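Local coordinates for protein UspA1 (Moraxella catarrhalis, PDB 3NTN) that is a trimeric autotransporter adhesin of the bacterial outer membrane, whose elongated surface structure is thought to bind host fibronectin and the receptor CEACAM1, at residues Gly43-Gln48 and Ala57-Lys62; Gln18-Asn23 and Asn31-Gly36; Asn109-Ser114 and Lys124-Val129; Ala65-Ala70 and Gly79-Ala84; Val83-Asn88 and Phe99-Asn104. All blocks are in the same frame, centred on the assembly; numbering follows the deposited sequence.

Interaction 1 (Gly43-Gln48 and Ala57-Lys62); sequences GGRKNQ and AGIDNK
Asn-47 and Asn-61 run alongside each other in the same direction, each with CG anti to its own carbonyl carbon, and their amide planes are only 3° apart. Asn-47 OD1 is gripped twice by its counterpart: Asn-61 N reaches a lone pair at 3.1 Å, and Asn-61 ND2 arrives in the carbonyl plane at 2.9 Å. The other branch turns back across the corner, Asn-47 ND2 meeting Gly-58 O at 2.8 Å from above that carbonyl's plane. Arg-45 N takes the same Gly-58 oxygen in plane at 3.0 Å, so this inward-turned carbonyl is held from two directions. Asn-32 OD1 accepts from Asn-47 N just as Asn-47 OD1 accepts from Asn-61 N, and Asn-61 continues the row to Gly-72 O and Asn-75 N. Gly-44 has no room for a CB, which would strike Gly-58 O.
On the outer side Lys-46 runs beside Asp-60, its bent chain ending in a salt bridge from NZ to OD2 at 3.6 Å. Lys-62 NZ donates to a water that also bonds to Asp-60 OD1 and Lys-46 O. Arg-45 lies along Ile-59, whose CG2 sits 4.2 Å above the guanidinium plane, offset toward the rim, while Arg-45 NE bridges to Asp-38 of the second subunit. Such inward asparagines stacked coil on coil, beside glycine corners, are typical of the left-handed parallel beta-roll of YadA-like adhesin heads.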
# COMPACT_ATOMS: atom_id res chain seq x y z
N GLY B 43 22.58 13.74 11.23
CA GLY B 43 23.91 13.13 11.18
C GLY B 43 24.18 12.40 9.89
O GLY B 43 23.41 12.47 8.92
N GLY B 44 25.28 11.67 9.86
CA GLY B 44 25.72 10.98 8.67
C GLY B 44 26.66 11.90 7.93
O GLY B 44 27.38 12.67 8.54
N ARG B 45 26.62 11.84 6.61
CA ARG B 45 27.72 12.32 5.77
C ARG B 45 27.18 12.83 4.46
O ARG B 45 26.35 12.17 3.85
CB ARG B 45 28.70 11.16 5.50
CG ARG B 45 29.89 11.55 4.53
CD ARG B 45 31.09 10.56 4.58
NE ARG B 45 30.73 9.19 4.18
CZ ARG B 45 30.76 8.72 2.93
NH1 ARG B 45 31.12 9.53 1.94
NH2 ARG B 45 30.43 7.45 2.66
N LYS B 46 27.66 13.99 4.03
CA LYS B 46 27.35 14.54 2.70
C LYS B 46 25.84 14.87 2.50
O LYS B 46 25.35 14.86 1.39
CB LYS B 46 27.82 13.55 1.65
CG LYS B 46 28.62 14.11 0.56
CD LYS B 46 29.43 12.93 -0.05
CE LYS B 46 28.85 12.36 -1.35
NZ LYS B 46 29.08 10.85 -1.44
N ASN B 47 25.13 15.16 3.59
CA ASN B 47 23.71 15.56 3.51
C ASN B 47 23.52 17.06 3.25
O ASN B 47 24.31 17.90 3.70
CB ASN B 47 22.95 15.20 4.79
CG ASN B 47 22.94 13.70 5.06
OD1 ASN B 47 22.38 12.93 4.28
ND2 ASN B 47 23.55 13.27 6.16
N GLN B 48 22.46 17.36 2.50
CA GLN B 48 21.96 18.73 2.36
C GLN B 48 20.52 18.81 2.83
O GLN B 48 19.79 17.81 2.83
CB GLN B 48 22.05 19.20 0.92
CG GLN B 48 23.46 19.21 0.37
CD GLN B 48 23.47 19.50 -1.09
OE1 GLN B 48 22.48 20.01 -1.65
NE2 GLN B 48 24.59 19.19 -1.75
N ALA B 57 18.78 12.51 7.21
CA ALA B 57 19.83 11.78 7.98
C ALA B 57 20.36 10.62 7.12
O ALA B 57 19.62 10.06 6.34
CB ALA B 57 19.24 11.27 9.27
N GLY B 58 21.61 10.24 7.29
CA GLY B 58 22.18 9.10 6.62
C GLY B 58 23.29 9.58 5.70
O GLY B 58 24.04 10.50 6.04
N ILE B 59 23.40 8.98 4.50
CA ILE B 59 24.46 9.34 3.63
C ILE B 59 23.92 9.92 2.32
O ILE B 59 23.08 9.30 1.62
CB ILE B 59 25.36 8.15 3.34
CG1 ILE B 59 26.08 7.70 4.60
CG2 ILE B 59 26.38 8.48 2.22
CD1 ILE B 59 26.81 6.35 4.42
N ASP B 60 24.38 11.13 1.99
CA ASP B 60 24.18 11.71 0.66
C ASP B 60 22.71 12.03 0.29
O ASP B 60 22.30 11.88 -0.86
CB ASP B 60 24.88 10.83 -0.45
CG ASP B 60 25.30 11.66 -1.66
OD1 ASP B 60 25.15 12.90 -1.64
OD2 ASP B 60 25.74 11.09 -2.66
N ASN B 61 21.95 12.53 1.26
CA ASN B 61 20.54 12.89 1.05
C ASN B 61 20.43 14.35 0.73
O ASN B 61 21.30 15.13 1.15
CB ASN B 61 19.72 12.57 2.29
CG ASN B 61 19.78 11.10 2.62
OD1 ASN B 61 19.24 10.29 1.88
ND2 ASN B 61 20.51 10.73 3.70
N LYS B 62 19.39 14.73 -0.02
CA LYS B 62 19.08 16.11 -0.25
C LYS B 62 17.64 16.32 0.14
O LYS B 62 16.74 15.84 -0.52
CB LYS B 62 19.25 16.46 -1.74
CG LYS B 62 20.70 16.43 -2.23
CD LYS B 62 20.77 16.93 -3.72
CE LYS B 62 22.21 17.08 -4.20
NZ LYS B 62 22.99 15.86 -3.82
O HOH W 1 23.64 15.26 -0.96

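Interaction 2 (Gln18-Asn23 and Asn31-Gly36); sequences QAKGRN and NNEATG
Backbone hydrogen bonds carry most of this parallel pairing. Gln-18 N points at Asn-32 O from 2.8 Å, nearly along the C=O axis, and Ala-34 N donates to Gln-18 O with an almost straight N-H...O angle of 171°. Beyond Ala-19 the chain bends, and Ala-34 O receives two donors: Gly-21 N at 3.1 Å on a lone pair, and Lys-20 N in a weak bond whose angle is only 120°. A softer CA-H...O contact follows, Gly-21 CA lying 3.6 Å from Gly-36 O, at a place where a CB would clash with Gly-36 O and Thr-35 O. The two short strands, 18-19 and 33-34, belong with 48-49 to the smaller parallel sheet of the beta-roll head, and Glu-33 carries the pairing onward to Asn-47. Polar side chains meet on one face of this sheet. Gln-18 extends alongside Glu-33 with Gln-18 NE2 3.5 Å from Glu-33 CG, the amide and carboxylate planes turned 40° apart. Lys-20 crosses the same glutamate obliquely, and its NZ makes a long salt bridge of 3.9 Å to Glu-33 OE1. Apolar packing lies on the other face, where the Ala-34 methyl rests on Val-26 and Ile-41 in the interior of the roll. Asn-32 also turns inward, its ND2 bonded to Gly-28 O and Gly-44 O.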
# COMPACT_ATOMS: atom_id res chain seq x y z
N GLN B 18 27.73 22.65 8.41
CA GLN B 18 27.34 24.03 8.30
C GLN B 18 25.87 24.14 8.63
O GLN B 18 25.07 23.44 8.06
CB GLN B 18 27.61 24.56 6.87
CG GLN B 18 29.08 24.95 6.59
CD GLN B 18 29.41 25.02 5.08
OE1 GLN B 18 29.85 26.07 4.56
NE2 GLN B 18 29.21 23.90 4.38
N ALA B 19 25.50 25.01 9.56
CA ALA B 19 24.10 25.26 9.84
C ALA B 19 23.85 26.71 9.43
O ALA B 19 23.81 27.61 10.25
CB ALA B 19 23.80 25.04 11.28
N LYS B 20 23.74 26.95 8.13
CA LYS B 20 23.61 28.31 7.58
C LYS B 20 22.18 28.88 7.69
O LYS B 20 22.00 30.08 7.61
CB LYS B 20 24.07 28.36 6.13
CG LYS B 20 25.52 27.93 5.93
CD LYS B 20 25.82 27.61 4.47
CE LYS B 20 27.18 28.18 4.05
NZ LYS B 20 27.51 27.88 2.62
N GLY B 21 21.17 28.02 7.82
CA GLY B 21 19.77 28.49 7.84
C GLY B 21 19.43 28.99 9.23
O GLY B 21 19.93 28.44 10.22
N ARG B 22 18.62 30.05 9.31
CA ARG B 22 18.01 30.45 10.59
C ARG B 22 17.33 29.25 11.28
O ARG B 22 16.59 28.52 10.63
CB ARG B 22 16.99 31.55 10.35
CG ARG B 22 16.63 32.36 11.58
CD ARG B 22 16.01 33.75 11.27
NE ARG B 22 14.99 33.75 10.20
CZ ARG B 22 13.75 33.27 10.33
NH1 ARG B 22 13.35 32.74 11.49
NH2 ARG B 22 12.92 33.32 9.30
N ASN B 23 17.54 29.09 12.60
CA ASN B 23 17.08 27.93 13.41
C ASN B 23 17.49 26.55 12.87
O ASN B 23 16.88 25.52 13.24
CB ASN B 23 15.54 27.87 13.54
CG ASN B 23 14.90 29.19 13.94
OD1 ASN B 23 15.33 29.87 14.89
ND2 ASN B 23 13.83 29.54 13.23
N ASN B 31 30.60 16.83 6.66
CA ASN B 31 30.16 17.45 5.43
C ASN B 31 28.62 17.56 5.27
O ASN B 31 28.05 17.33 4.18
CB ASN B 31 30.79 16.73 4.23
CG ASN B 31 30.96 17.63 3.04
OD1 ASN B 31 31.11 18.84 3.18
ND2 ASN B 31 30.95 17.04 1.85
N ASN B 32 27.97 17.93 6.36
CA ASN B 32 26.55 18.19 6.33
C ASN B 32 26.23 19.70 6.22
O ASN B 32 26.74 20.50 6.97
CB ASN B 32 25.89 17.51 7.53
CG ASN B 32 26.02 15.96 7.50
OD1 ASN B 32 25.78 15.33 6.47
ND2 ASN B 32 26.39 15.35 8.63
N GLU B 33 25.37 20.07 5.29
CA GLU B 33 25.01 21.46 5.08
C GLU B 33 23.50 21.68 5.25
O GLU B 33 22.70 21.25 4.38
CB GLU B 33 25.35 21.80 3.64
CG GLU B 33 25.95 23.14 3.44
CD GLU B 33 26.29 23.39 1.97
OE1 GLU B 33 25.96 24.50 1.46
OE2 GLU B 33 26.87 22.48 1.31
N ALA B 34 23.10 22.37 6.31
CA ALA B 34 21.67 22.69 6.49
C ALA B 34 21.37 24.16 6.21
O ALA B 34 21.71 25.04 6.97
CB ALA B 34 21.13 22.27 7.90
N THR B 35 20.72 24.40 5.09
CA THR B 35 20.62 25.75 4.58
C THR B 35 19.25 26.40 4.74
O THR B 35 19.14 27.63 4.76
CB THR B 35 21.09 25.73 3.14
OG1 THR B 35 22.47 26.11 3.13
CG2 THR B 35 20.25 26.62 2.26
N GLY B 36 18.21 25.58 4.93
CA GLY B 36 16.87 26.12 5.03
C GLY B 36 16.53 26.62 6.41
O GLY B 36 17.07 26.16 7.42

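Interaction 3 (Asn109-Ser114 and Lys124-Val129); sequences NAQNGS and KAATIV. With SO4 (sulfate ion), chain G.
This contact belongs to the end of the regular coils of the beta-roll head, where segment 124-129 departs from them after strand 115-117 and runs against neighbouring subunits. Gln-111 carries it: with CG anti to the carbonyl carbon and the chain extended beyond, the amide reaches across to Ala-125 and Ala-126. Its OE1 accepts from Ala-126 N at 2.9 Å, with the donor 38° above the carbonyl plane, and CD rests on Ala-125 CB at 4.0 Å. NE2 goes to a water that bonds to Ala-126 O. A second water accepts from Gln-111 N and lies within bonding distance of Gln-111 OE1, Ser-114 OG and Lys-124 O, more than it can serve at once; Lys-124 O also accepts from Thr-152 OG1. A third bridges Ser-114 OG, at 2.7 Å, to Lys-124 N, at 2.9 Å. Ser-114 OG donates to a lone pair of Gln-111 O at 2.7 Å, fastening the type II turn from Gln-111 to Ser-114. Lys-124 CB points away from 109-114, and the bent chain carries NZ to O1 of a sulfate at 3.0 Å; a long, weak ion pair joins NZ to Asp-178 of the second subunit. With one direct hydrogen bond and three bridging waters the segments meet through a hydrated seam, and the sulfate, probably from the crystallisation liquor, would partly offset the lysine charge.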
# COMPACT_ATOMS: atom_id res chain seq x y z
N ASN B 109 7.73 8.80 -14.38
CA ASN B 109 6.33 8.94 -14.79
C ASN B 109 5.35 9.14 -13.66
O ASN B 109 4.15 9.23 -13.89
CB ASN B 109 5.93 7.80 -15.71
CG ASN B 109 6.56 7.93 -17.07
OD1 ASN B 109 6.27 8.86 -17.83
ND2 ASN B 109 7.44 6.99 -17.39
N ALA B 110 5.87 9.29 -12.46
CA ALA B 110 5.09 9.54 -11.27
C ALA B 110 4.51 10.95 -11.33
O ALA B 110 5.25 11.90 -11.55
CB ALA B 110 5.97 9.42 -10.10
N GLN B 111 3.20 11.10 -11.16
CA GLN B 111 2.61 12.44 -10.99
C GLN B 111 2.47 12.86 -9.51
O GLN B 111 2.60 12.06 -8.58
CB GLN B 111 1.23 12.53 -11.65
CG GLN B 111 1.15 12.19 -13.14
CD GLN B 111 -0.23 11.63 -13.49
OE1 GLN B 111 -0.74 10.70 -12.83
NE2 GLN B 111 -0.87 12.23 -14.51
N ASN B 112 2.18 14.14 -9.32
CA ASN B 112 1.85 14.68 -7.99
C ASN B 112 0.90 13.75 -7.24
O ASN B 112 -0.09 13.29 -7.79
CB ASN B 112 1.25 16.08 -8.12
CG ASN B 112 2.19 17.06 -8.79
OD1 ASN B 112 3.41 16.96 -8.67
ND2 ASN B 112 1.63 18.03 -9.47
N GLY B 113 1.22 13.44 -5.98
CA GLY B 113 0.35 12.63 -5.15
C GLY B 113 0.67 11.14 -5.25
O GLY B 113 -0.04 10.33 -4.73
N SER B 114 1.73 10.76 -5.95
CA SER B 114 2.00 9.34 -6.10
C SER B 114 2.57 8.76 -4.81
O SER B 114 3.28 9.45 -4.07
CB SER B 114 3.02 9.15 -7.20
OG SER B 114 2.37 9.35 -8.46
N LYS B 124 3.78 5.60 -11.99
CA LYS B 124 2.95 5.45 -13.20
C LYS B 124 1.86 6.49 -13.21
O LYS B 124 1.26 6.78 -12.17
CB LYS B 124 2.31 4.05 -13.20
CG LYS B 124 2.11 3.45 -14.59
CD LYS B 124 1.61 2.02 -14.44
CE LYS B 124 0.59 1.68 -15.50
NZ LYS B 124 0.72 0.24 -15.77
N ALA B 125 1.58 7.04 -14.38
CA ALA B 125 0.55 8.05 -14.56
C ALA B 125 -0.85 7.44 -14.33
O ALA B 125 -1.13 6.34 -14.77
CB ALA B 125 0.68 8.64 -16.01
N ALA B 126 -1.72 8.12 -13.61
CA ALA B 126 -3.11 7.70 -13.47
C ALA B 126 -3.86 7.58 -14.82
O ALA B 126 -3.70 8.43 -15.71
CB ALA B 126 -3.86 8.67 -12.55
N THR B 127 -4.65 6.53 -15.00
CA THR B 127 -5.59 6.50 -16.15
C THR B 127 -7.02 6.61 -15.67
O THR B 127 -7.32 6.38 -14.48
CB THR B 127 -5.39 5.26 -17.07
OG1 THR B 127 -5.56 4.04 -16.31
CG2 THR B 127 -3.97 5.31 -17.70
N ILE B 128 -7.90 7.01 -16.59
CA ILE B 128 -9.32 7.16 -16.32
C ILE B 128 -9.99 5.94 -16.90
O ILE B 128 -9.98 5.74 -18.11
CB ILE B 128 -9.88 8.44 -16.95
CG1 ILE B 128 -9.22 9.68 -16.32
CG2 ILE B 128 -11.43 8.52 -16.77
CD1 ILE B 128 -9.58 10.99 -17.02
N VAL B 129 -10.54 5.09 -16.04
CA VAL B 129 -11.16 3.84 -16.50
C VAL B 129 -12.60 3.81 -16.03
O VAL B 129 -12.89 3.39 -14.94
CB VAL B 129 -10.40 2.57 -15.99
CG1 VAL B 129 -10.95 1.37 -16.66
CG2 VAL B 129 -8.93 2.66 -16.29
S SO4 G . 3.78 0.65 -17.94
O1 SO4 G . 3.12 -0.54 -17.40
O2 SO4 G . 5.21 0.33 -18.13
O3 SO4 G . 3.11 1.14 -19.16
O4 SO4 G . 3.72 1.77 -16.99
O HOH W 2 -3.06 10.90 -15.73
O HOH W 3 1.21 8.93 -11.04
O HOH W 4 3.45 7.24 -9.68

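Interaction 4 (Ala65-Ala70 and Gly79-Ala84); sequences ADNAVA and GENSVA
Asn-67 ND2 donates to Asn-81 OD1 at 2.7 Å, nearly straight (175°) and almost along the C=O axis, the two amides lying side by side and 8° from coplanar. This bond joins equivalent positions of successive coils in the YadA-type beta-roll head. The other end of the Asn-67 amide, OD1, accepts from Asn-73 of the third subunit, which fixes the flip of the group. Next to the amide pair, Asn-81 N donates to Asp-66 O at 3.2 Å. Further along, Val-69 N bonds to Ser-82 O, Val-69 O accepts from Ala-84 N, and a water ties Asn-67 O to Ser-82 O.
At the outer end Asp-66 OD1 and Glu-80 OE2 come within 3.6 Å, like charges whose repulsion may favour protonation of one; the backbone N of Lys-52 donates to Asp-66 OD2 and may partly stabilise its charge. Ala-65, at the start of a type II turn, sets its methyl 3.6 Å from Gly-79 O. In the strands, Ala-70 and Ala-84 face the interior of the roll, while Val-69 and Val-83 face neighbouring subunits. Both valines hold CG1 anti to the backbone N, and Val-83 CG2 sits 4.0 Å from Val-69 CB.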
# COMPACT_ATOMS: atom_id res chain seq x y z
N ALA B 65 13.53 20.80 -0.49
CA ALA B 65 12.30 21.57 -0.80
C ALA B 65 11.55 21.65 0.50
O ALA B 65 11.86 20.88 1.50
CB ALA B 65 11.48 20.89 -1.83
N ASP B 66 10.55 22.52 0.54
CA ASP B 66 9.93 22.76 1.81
C ASP B 66 9.38 21.45 2.39
O ASP B 66 8.79 20.65 1.68
CB ASP B 66 8.89 23.86 1.72
CG ASP B 66 9.51 25.22 1.34
OD1 ASP B 66 8.71 26.12 0.99
OD2 ASP B 66 10.77 25.39 1.40
N ASN B 67 9.62 21.23 3.69
CA ASN B 67 9.08 20.07 4.46
C ASN B 67 9.53 18.68 3.97
O ASN B 67 9.02 17.67 4.41
CB ASN B 67 7.55 20.12 4.63
CG ASN B 67 7.05 21.52 4.94
OD1 ASN B 67 7.56 22.20 5.86
ND2 ASN B 67 6.04 21.96 4.19
N ALA B 68 10.54 18.66 3.10
CA ALA B 68 11.14 17.42 2.61
C ALA B 68 11.64 16.57 3.75
O ALA B 68 12.20 17.08 4.70
CB ALA B 68 12.31 17.72 1.59
N VAL B 69 11.44 15.26 3.63
CA VAL B 69 12.00 14.29 4.57
C VAL B 69 12.78 13.34 3.68
O VAL B 69 12.23 12.77 2.71
CB VAL B 69 10.89 13.53 5.36
CG1 VAL B 69 11.48 12.35 6.17
CG2 VAL B 69 10.14 14.47 6.25
N ALA B 70 14.08 13.19 3.96
CA ALA B 70 14.94 12.34 3.13
C ALA B 70 15.81 11.54 4.11
O ALA B 70 16.71 12.09 4.78
CB ALA B 70 15.79 13.18 2.20
N GLY B 79 11.03 18.41 -4.61
CA GLY B 79 9.62 18.76 -4.91
C GLY B 79 8.92 18.99 -3.60
O GLY B 79 9.19 18.26 -2.64
N GLU B 80 8.09 20.02 -3.50
CA GLU B 80 7.47 20.34 -2.21
C GLU B 80 6.68 19.16 -1.55
O GLU B 80 6.11 18.29 -2.24
CB GLU B 80 6.61 21.57 -2.30
CG GLU B 80 7.38 22.87 -2.64
CD GLU B 80 6.62 24.12 -2.16
OE1 GLU B 80 5.45 23.96 -1.75
OE2 GLU B 80 7.20 25.26 -2.19
N ASN B 81 6.70 19.12 -0.21
CA ASN B 81 5.83 18.25 0.61
C ASN B 81 5.99 16.78 0.22
O ASN B 81 5.03 16.02 0.15
CB ASN B 81 4.37 18.77 0.58
CG ASN B 81 4.23 20.18 1.21
OD1 ASN B 81 4.87 20.47 2.21
ND2 ASN B 81 3.41 21.06 0.61
N SER B 82 7.22 16.39 -0.04
CA SER B 82 7.53 15.06 -0.46
C SER B 82 8.40 14.42 0.58
O SER B 82 9.05 15.13 1.37
CB SER B 82 8.28 15.09 -1.79
OG SER B 82 7.36 15.39 -2.79
N VAL B 83 8.39 13.08 0.56
CA VAL B 83 9.12 12.22 1.51
C VAL B 83 9.85 11.12 0.71
O VAL B 83 9.28 10.57 -0.21
CB VAL B 83 8.11 11.62 2.53
CG1 VAL B 83 8.74 10.51 3.43
CG2 VAL B 83 7.50 12.74 3.36
N ALA B 84 11.09 10.81 1.05
CA ALA B 84 11.73 9.58 0.57
C ALA B 84 12.49 8.93 1.71
O ALA B 84 13.41 9.53 2.28
CB ALA B 84 12.70 9.89 -0.53
O HOH W 5 7.03 16.10 3.60

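Interaction 5 (Val83-Asn88 and Phe99-Asn104); sequences VAIGSN and FILGSN
From its CB, Phe-99 leaves the sheet on the face shared with Val-83, with CG anti to the carbonyl carbon (chi1 -57°) and the ring turned square to that bond (chi2 -90°). CD1 is the first ring atom to touch, 3.7 Å from Val-83 CG2 and equally near the valine CB. CE1 continues past the same methyl at 3.8 Å, so the ring crosses the valine obliquely. At the tip, CZ comes up against Asn-81 O, and Phe-99 also packs on Ser-103 of the third subunit. Farther along this face Ile-85 and Leu-101 also cross, Ile-85 CG2 meeting Leu-101 CD1 at 4.0 Å; each packs on its own copy in the third subunit. On the other face Ala-84 and Ile-100 turn into the roll, toward Asn-89. Beneath, strands 83-85 and 99-101 run 6° from parallel; the two segments exchange five hydrogen bonds, from Ile-100 N to Val-83 O through to Asn-104 N to Ser-87 O. Gly-86 faces Gly-102 O, where a CB would clash; that oxygen accepts from both Ser-87 N and Asn-89 ND2. A water bonded to Asn-104 OD1 at 2.5 Å reaches Asn-88 ND2 only weakly. Paired parallel strands with apolar side chains turned toward sister subunits, followed by a glycine corner, are typical of the trimeric left-handed beta-roll head.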
# COMPACT_ATOMS: atom_id res chain seq x y z
N VAL B 83 8.39 13.08 0.56
CA VAL B 83 9.12 12.22 1.51
C VAL B 83 9.85 11.12 0.71
O VAL B 83 9.28 10.57 -0.21
CB VAL B 83 8.11 11.62 2.53
CG1 VAL B 83 8.74 10.51 3.43
CG2 VAL B 83 7.50 12.74 3.36
N ALA B 84 11.09 10.81 1.05
CA ALA B 84 11.73 9.58 0.57
C ALA B 84 12.49 8.93 1.71
O ALA B 84 13.41 9.53 2.28
CB ALA B 84 12.70 9.89 -0.53
N ILE B 85 12.16 7.67 2.01
CA ILE B 85 12.84 6.95 3.04
C ILE B 85 13.29 5.67 2.41
O ILE B 85 12.47 4.98 1.78
CB ILE B 85 11.92 6.70 4.24
CG1 ILE B 85 11.47 8.05 4.85
CG2 ILE B 85 12.62 5.78 5.37
CD1 ILE B 85 10.35 7.89 5.89
N GLY B 86 14.57 5.33 2.59
CA GLY B 86 15.15 4.10 2.08
C GLY B 86 16.43 4.47 1.34
O GLY B 86 17.27 5.10 1.93
N SER B 87 16.51 4.21 0.03
CA SER B 87 17.79 4.20 -0.72
C SER B 87 17.66 4.54 -2.19
O SER B 87 16.77 4.03 -2.85
CB SER B 87 18.38 2.81 -0.65
OG SER B 87 19.48 2.85 0.18
N ASN B 88 18.55 5.39 -2.72
CA ASN B 88 18.49 5.79 -4.15
C ASN B 88 17.05 6.10 -4.63
O ASN B 88 16.46 5.33 -5.40
CB ASN B 88 19.13 4.71 -5.07
CG ASN B 88 20.56 4.41 -4.71
OD1 ASN B 88 21.47 5.19 -5.02
ND2 ASN B 88 20.79 3.24 -4.08
N PHE B 99 5.41 10.33 -2.10
CA PHE B 99 5.87 9.60 -0.91
C PHE B 99 6.47 8.30 -1.32
O PHE B 99 5.80 7.52 -1.96
CB PHE B 99 4.72 9.39 0.08
CG PHE B 99 4.06 10.71 0.49
CD1 PHE B 99 4.53 11.42 1.62
CD2 PHE B 99 3.03 11.28 -0.28
CE1 PHE B 99 3.97 12.65 1.98
CE2 PHE B 99 2.45 12.52 0.07
CZ PHE B 99 2.94 13.22 1.19
N ILE B 100 7.72 8.07 -0.90
CA ILE B 100 8.46 6.86 -1.24
C ILE B 100 8.94 6.12 0.00
O ILE B 100 9.61 6.67 0.85
CB ILE B 100 9.70 7.22 -2.11
CG1 ILE B 100 9.26 8.04 -3.36
CG2 ILE B 100 10.43 5.95 -2.50
CD1 ILE B 100 10.42 8.62 -4.18
N LEU B 101 8.56 4.86 0.13
CA LEU B 101 9.18 4.01 1.15
C LEU B 101 9.68 2.82 0.35
O LEU B 101 8.89 1.99 -0.07
CB LEU B 101 8.15 3.61 2.24
CG LEU B 101 8.63 2.63 3.32
CD1 LEU B 101 9.73 3.23 4.17
CD2 LEU B 101 7.48 2.15 4.20
N GLY B 102 10.98 2.79 0.05
CA GLY B 102 11.48 1.96 -1.02
C GLY B 102 12.93 2.27 -1.35
O GLY B 102 13.58 3.09 -0.67
N SER B 103 13.44 1.61 -2.38
CA SER B 103 14.81 1.78 -2.83
C SER B 103 14.85 1.64 -4.34
O SER B 103 14.00 1.00 -4.94
CB SER B 103 15.71 0.73 -2.21
OG SER B 103 15.16 -0.56 -2.35
N ASN B 104 15.82 2.33 -4.97
CA ASN B 104 16.09 2.18 -6.38
C ASN B 104 14.83 2.36 -7.20
O ASN B 104 14.60 1.62 -8.16
CB ASN B 104 16.75 0.80 -6.67
CG ASN B 104 18.16 0.69 -6.07
OD1 ASN B 104 18.30 0.53 -4.88
ND2 ASN B 104 19.19 0.77 -6.91
O HOH W 6 19.34 0.54 -2.57

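How the interactions relate
Along the chain the order is interaction 2, 1, 4, 5, 3; each closes a coil-sized loop in series, interaction 5 beginning on the residues where interaction 4 ends, and none is nested. Interaction 2 pairs strands of the smaller sheet near the N terminus and passes into interaction 1 through Glu-33 N and Asn-47 O. Interaction 1, at the glycine corners, meets interaction 4 where Ala-57 N joins Ala-70 O. Interactions 4 and 5 overlap in Val-83 and Ala-84, so strand 83-85 is bonded to 69-71 and to 99-101. Interaction 5 touches interaction 3 through Phe-99 N and Ser-114 O, joining the stacked coils to the irregular segment after strand 115-117.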